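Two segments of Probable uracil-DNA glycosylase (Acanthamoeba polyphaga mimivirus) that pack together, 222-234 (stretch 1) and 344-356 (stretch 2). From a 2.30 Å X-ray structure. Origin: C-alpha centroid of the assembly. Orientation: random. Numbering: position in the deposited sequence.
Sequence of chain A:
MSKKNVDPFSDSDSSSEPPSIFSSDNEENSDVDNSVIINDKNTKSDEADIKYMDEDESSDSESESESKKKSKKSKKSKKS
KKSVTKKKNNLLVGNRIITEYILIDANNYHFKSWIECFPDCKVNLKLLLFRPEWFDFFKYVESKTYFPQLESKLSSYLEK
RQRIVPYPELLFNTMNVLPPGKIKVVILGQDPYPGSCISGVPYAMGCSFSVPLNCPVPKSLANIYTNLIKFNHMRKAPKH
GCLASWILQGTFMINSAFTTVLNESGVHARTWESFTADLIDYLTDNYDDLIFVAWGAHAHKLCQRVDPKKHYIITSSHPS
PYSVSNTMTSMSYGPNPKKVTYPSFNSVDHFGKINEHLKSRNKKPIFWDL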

# COMPACT_ATOMS: atom_id res chain seq x y z
N ALA A 222 11.84 8.78 -3.67
CA ALA A 222 13.17 9.10 -4.20
C ALA A 222 14.23 8.28 -3.48
O ALA A 222 15.19 7.81 -4.11
CB ALA A 222 13.47 10.60 -4.06
N ASN A 223 14.05 8.07 -2.18
CA ASN A 223 15.02 7.28 -1.43
C ASN A 223 14.94 5.81 -1.81
O ASN A 223 15.97 5.12 -1.89
CB ASN A 223 14.81 7.48 0.07
CG ASN A 223 15.31 8.85 0.54
OD1 ASN A 223 15.99 9.54 -0.22
ND2 ASN A 223 14.98 9.24 1.77
N ILE A 224 13.73 5.31 -2.10
CA ILE A 224 13.61 3.95 -2.62
C ILE A 224 14.39 3.81 -3.93
O ILE A 224 15.18 2.88 -4.10
CB ILE A 224 12.13 3.57 -2.80
CG1 ILE A 224 11.43 3.51 -1.43
CG2 ILE A 224 11.99 2.25 -3.56
CD1 ILE A 224 9.92 3.66 -1.50
N TYR A 225 14.16 4.74 -4.88
CA TYR A 225 14.92 4.74 -6.13
C TYR A 225 16.42 4.77 -5.88
O TYR A 225 17.19 4.03 -6.52
CB TYR A 225 14.54 5.96 -6.98
CG TYR A 225 13.17 5.95 -7.61
CD1 TYR A 225 12.49 4.76 -7.88
CD2 TYR A 225 12.56 7.15 -7.97
CE1 TYR A 225 11.23 4.78 -8.47
CE2 TYR A 225 11.31 7.17 -8.58
CZ TYR A 225 10.65 6.00 -8.81
OH TYR A 225 9.42 6.07 -9.40
N THR A 226 16.88 5.64 -4.97
CA THR A 226 18.30 5.69 -4.63
C THR A 226 18.81 4.32 -4.19
O THR A 226 19.90 3.91 -4.59
CB THR A 226 18.52 6.74 -3.52
OG1 THR A 226 18.24 8.05 -4.02
CG2 THR A 226 19.97 6.71 -2.97
N ASN A 227 18.02 3.61 -3.38
CA ASN A 227 18.40 2.26 -2.97
C ASN A 227 18.47 1.30 -4.16
O ASN A 227 19.40 0.49 -4.26
CB ASN A 227 17.41 1.74 -1.92
CG ASN A 227 17.79 0.39 -1.35
OD1 ASN A 227 17.45 -0.66 -1.91
ND2 ASN A 227 18.52 0.41 -0.24
N LEU A 228 17.49 1.38 -5.07
CA LEU A 228 17.55 0.51 -6.26
C LEU A 228 18.81 0.78 -7.08
O LEU A 228 19.46 -0.16 -7.57
CB LEU A 228 16.31 0.69 -7.12
CG LEU A 228 15.04 0.04 -6.56
CD1 LEU A 228 13.80 0.82 -6.95
CD2 LEU A 228 14.94 -1.41 -7.06
N ILE A 229 19.18 2.06 -7.23
CA ILE A 229 20.39 2.41 -7.97
C ILE A 229 21.63 1.86 -7.27
O ILE A 229 22.50 1.24 -7.89
CB ILE A 229 20.46 3.94 -8.16
CG1 ILE A 229 19.47 4.38 -9.25
CG2 ILE A 229 21.87 4.39 -8.55
CD1 ILE A 229 18.93 5.78 -9.07
N LYS A 230 21.70 2.04 -5.94
CA LYS A 230 22.86 1.59 -5.16
C LYS A 230 23.12 0.09 -5.30
O LYS A 230 24.29 -0.34 -5.30
CB LYS A 230 22.64 1.95 -3.70
CG LYS A 230 23.66 1.41 -2.75
CD LYS A 230 23.50 2.05 -1.37
CE LYS A 230 24.24 1.22 -0.32
NZ LYS A 230 24.29 1.89 1.00
N PHE A 231 22.08 -0.72 -5.41
CA PHE A 231 22.29 -2.16 -5.46
C PHE A 231 22.10 -2.71 -6.86
O PHE A 231 21.85 -3.91 -7.03
CB PHE A 231 21.39 -2.85 -4.44
CG PHE A 231 21.83 -2.62 -3.02
CD1 PHE A 231 22.91 -3.32 -2.50
CD2 PHE A 231 21.20 -1.68 -2.23
CE1 PHE A 231 23.34 -3.11 -1.17
CE2 PHE A 231 21.61 -1.46 -0.91
CZ PHE A 231 22.68 -2.18 -0.38
N ASN A 232 22.21 -1.84 -7.87
CA ASN A 232 22.35 -2.21 -9.27
C ASN A 232 21.07 -2.80 -9.85
O ASN A 232 21.10 -3.60 -10.77
CB ASN A 232 23.53 -3.19 -9.49
CG ASN A 232 24.01 -3.20 -10.93
OD1 ASN A 232 23.90 -2.20 -11.65
ND2 ASN A 232 24.51 -4.34 -11.37
N HIS A 233 19.91 -2.42 -9.31
CA HIS A 233 18.64 -2.86 -9.86
C HIS A 233 18.07 -1.87 -10.85
O HIS A 233 17.05 -2.15 -11.48
CB HIS A 233 17.64 -3.08 -8.73
CG HIS A 233 18.13 -4.04 -7.69
ND1 HIS A 233 18.34 -5.38 -7.95
CD2 HIS A 233 18.49 -3.84 -6.40
CE1 HIS A 233 18.80 -5.97 -6.86
NE2 HIS A 233 18.89 -5.06 -5.91
N MET A 234 18.75 -0.73 -11.01
CA MET A 234 18.29 0.45 -11.72
C MET A 234 19.51 1.34 -11.90
O MET A 234 20.38 1.38 -11.03
CB MET A 234 17.18 1.16 -10.93
CG MET A 234 16.78 2.54 -11.39
SD MET A 234 15.39 3.16 -10.39
CE MET A 234 14.12 1.99 -10.92
N SER A 344 19.26 0.37 8.90
CA SER A 344 18.74 1.50 8.17
C SER A 344 18.31 1.10 6.76
O SER A 344 18.88 0.19 6.14
CB SER A 344 19.78 2.62 8.07
OG SER A 344 20.85 2.24 7.25
N PHE A 345 17.31 1.81 6.25
CA PHE A 345 16.77 1.52 4.93
C PHE A 345 17.87 1.51 3.87
O PHE A 345 17.93 0.60 3.03
CB PHE A 345 15.69 2.54 4.56
CG PHE A 345 15.12 2.32 3.18
CD1 PHE A 345 15.72 2.90 2.05
CD2 PHE A 345 14.02 1.48 3.01
CE1 PHE A 345 15.20 2.67 0.79
CE2 PHE A 345 13.50 1.24 1.75
CZ PHE A 345 14.08 1.84 0.63
N ASN A 346 18.73 2.53 3.87
CA ASN A 346 19.66 2.66 2.76
C ASN A 346 20.83 1.68 2.82
O ASN A 346 21.64 1.67 1.90
CB ASN A 346 20.18 4.11 2.63
CG ASN A 346 20.99 4.59 3.84
OD1 ASN A 346 21.23 3.86 4.81
ND2 ASN A 346 21.42 5.85 3.78
N SER A 347 20.92 0.85 3.86
CA SER A 347 21.99 -0.13 3.96
C SER A 347 21.56 -1.54 3.56
O SER A 347 22.42 -2.42 3.45
CB SER A 347 22.54 -0.16 5.40
OG SER A 347 21.66 -0.85 6.27
N VAL A 348 20.26 -1.78 3.33
CA VAL A 348 19.74 -3.11 3.02
C VAL A 348 19.44 -3.18 1.54
O VAL A 348 18.92 -2.22 0.94
CB VAL A 348 18.47 -3.43 3.84
CG1 VAL A 348 17.93 -4.82 3.49
CG2 VAL A 348 18.72 -3.31 5.33
N ASP A 349 19.75 -4.32 0.92
CA ASP A 349 19.39 -4.53 -0.48
C ASP A 349 18.01 -5.19 -0.51
O ASP A 349 17.87 -6.39 -0.74
CB ASP A 349 20.45 -5.37 -1.16
CG ASP A 349 20.19 -5.57 -2.64
OD1 ASP A 349 19.26 -4.95 -3.19
OD2 ASP A 349 20.96 -6.32 -3.26
N HIS A 350 16.98 -4.37 -0.26
CA HIS A 350 15.61 -4.89 -0.17
C HIS A 350 15.23 -5.69 -1.40
O HIS A 350 14.73 -6.82 -1.30
CB HIS A 350 14.63 -3.74 0.01
CG HIS A 350 15.05 -2.75 1.05
ND1 HIS A 350 14.72 -2.88 2.38
CD2 HIS A 350 15.80 -1.63 0.95
CE1 HIS A 350 15.25 -1.89 3.06
NE2 HIS A 350 15.89 -1.10 2.22
N PHE A 351 15.47 -5.12 -2.58
CA PHE A 351 15.00 -5.73 -3.82
C PHE A 351 15.90 -6.87 -4.26
O PHE A 351 15.42 -7.82 -4.88
CB PHE A 351 14.87 -4.64 -4.88
CG PHE A 351 13.95 -3.53 -4.44
CD1 PHE A 351 12.59 -3.62 -4.67
CD2 PHE A 351 14.45 -2.43 -3.74
CE1 PHE A 351 11.72 -2.61 -4.23
CE2 PHE A 351 13.60 -1.41 -3.31
CZ PHE A 351 12.23 -1.51 -3.54
N GLY A 352 17.19 -6.80 -3.93
CA GLY A 352 18.04 -7.96 -4.08
C GLY A 352 17.56 -9.13 -3.24
O GLY A 352 17.53 -10.27 -3.70
N LYS A 353 17.13 -8.85 -2.01
CA LYS A 353 16.61 -9.92 -1.16
C LYS A 353 15.30 -10.49 -1.71
O LYS A 353 15.10 -11.72 -1.69
CB LYS A 353 16.42 -9.40 0.27
CG LYS A 353 17.72 -8.93 0.87
CD LYS A 353 17.86 -9.26 2.34
CE LYS A 353 17.01 -8.37 3.20
NZ LYS A 353 17.38 -8.51 4.65
N ILE A 354 14.41 -9.63 -2.21
CA ILE A 354 13.20 -10.12 -2.87
C ILE A 354 13.56 -11.03 -4.04
O ILE A 354 12.97 -12.10 -4.24
CB ILE A 354 12.31 -8.95 -3.33
CG1 ILE A 354 11.74 -8.19 -2.14
CG2 ILE A 354 11.20 -9.47 -4.27
CD1 ILE A 354 11.19 -6.82 -2.50
N ASN A 355 14.52 -10.58 -4.85
CA ASN A 355 14.94 -11.33 -6.02
C ASN A 355 15.45 -12.71 -5.63
O ASN A 355 15.07 -13.72 -6.24
CB ASN A 355 16.05 -10.58 -6.75
CG ASN A 355 15.54 -9.39 -7.52
OD1 ASN A 355 14.33 -9.24 -7.74
ND2 ASN A 355 16.46 -8.54 -7.97
N GLU A 356 16.33 -12.75 -4.64
CA GLU A 356 16.93 -14.02 -4.26
C GLU A 356 15.88 -14.97 -3.71
O GLU A 356 15.91 -16.16 -4.01
CB GLU A 356 18.07 -13.81 -3.27
CG GLU A 356 19.25 -13.03 -3.85
CD GLU A 356 19.63 -13.49 -5.27
OE1 GLU A 356 19.96 -14.68 -5.47
OE2 GLU A 356 19.57 -12.65 -6.21
O HOH W 1 17.62 -2.85 -3.28
O HOH W 2 20.14 3.39 -0.47
O HOH W 3 17.30 -6.50 -10.56

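The helix of 222-230 crosses the helix of 350-356 at 63°, their axes approaching to 9.9 Å, and the 345-349 segment fills in beside them. The contact begins at N223, whose backbone O lies at the edge of the F345 ring, 3.7 Å from CE1, where ring hydrogens present a slight positive charge to the oxygen. One residue on, I224 touches two aromatic side chains: its CG1 is 3.7 Å from F345 CZ and its CG2 3.8 Å from F351 CZ. A branched aliphatic side chain suits this buried spot, since each ring finds a carbon to rest against.

N227 is the polar centre of the helix face. Its amide can donate and accept at once, and here it does both. N227 ND2 donates to V348 O at 2.9 Å with a nearly straight angle of 166°, so a carbonyl in the loop before the second helix is satisfied. N227 ND2 also lies 3.3 Å from F345 O, but the angle is too poor for a hydrogen bond; that carbonyl instead accepts from H350 NE2 at 2.8 Å. On the other side of the amide, N227 OD1 accepts from water 1 at 2.6 Å. The same water donates to D349 OD1 at 2.7 Å and accepts from F351 N at 3.2 Å, linking the asparagine to the start of the second helix.

L228 starts sideways from CA, but its end reaches the other stretch: CD2 sits over the face of F351, 3.8 Å from the ring centroid, in a CH-pi contact. A buried leucine suits this place because it offers a methyl group to the aromatic face. At the exposed margin, K230 extends through four t rotamers, and its NZ donates to N346 O at 2.8 Å; a long, flexible side chain can span this gap while its charge remains near solvent.

F231, the first residue to leave helical geometry, has its CA-to-CB bond pointing toward the second stretch, and its ring lies against 346-349. D349 CB lies over one face, 3.5 Å from the centroid of the F231 ring, while N346 O lies near the ring plane, 4.2 Å from F231 CE2. A broad, flat ring can thus cover D349 CB with its face while its edge meets a carbonyl oxygen.

H233 closes the contact. Its NE2 donates to D349 OD1 at 2.7 Å. This oxygen also caps the second helix, D349 OD1 accepting from G352 N at 2.9 Å, so the imidazole binds the very atom that secures the helix start. H233 NE2 lies 3.1 Å from G352 N with no hydrogen bond between them: both are donors converging on D349 OD1. The flat H233 ring meanwhile receives F351 CB over one face, 4.2 Å from its centroid, combining polar edge and packing surface in one residue.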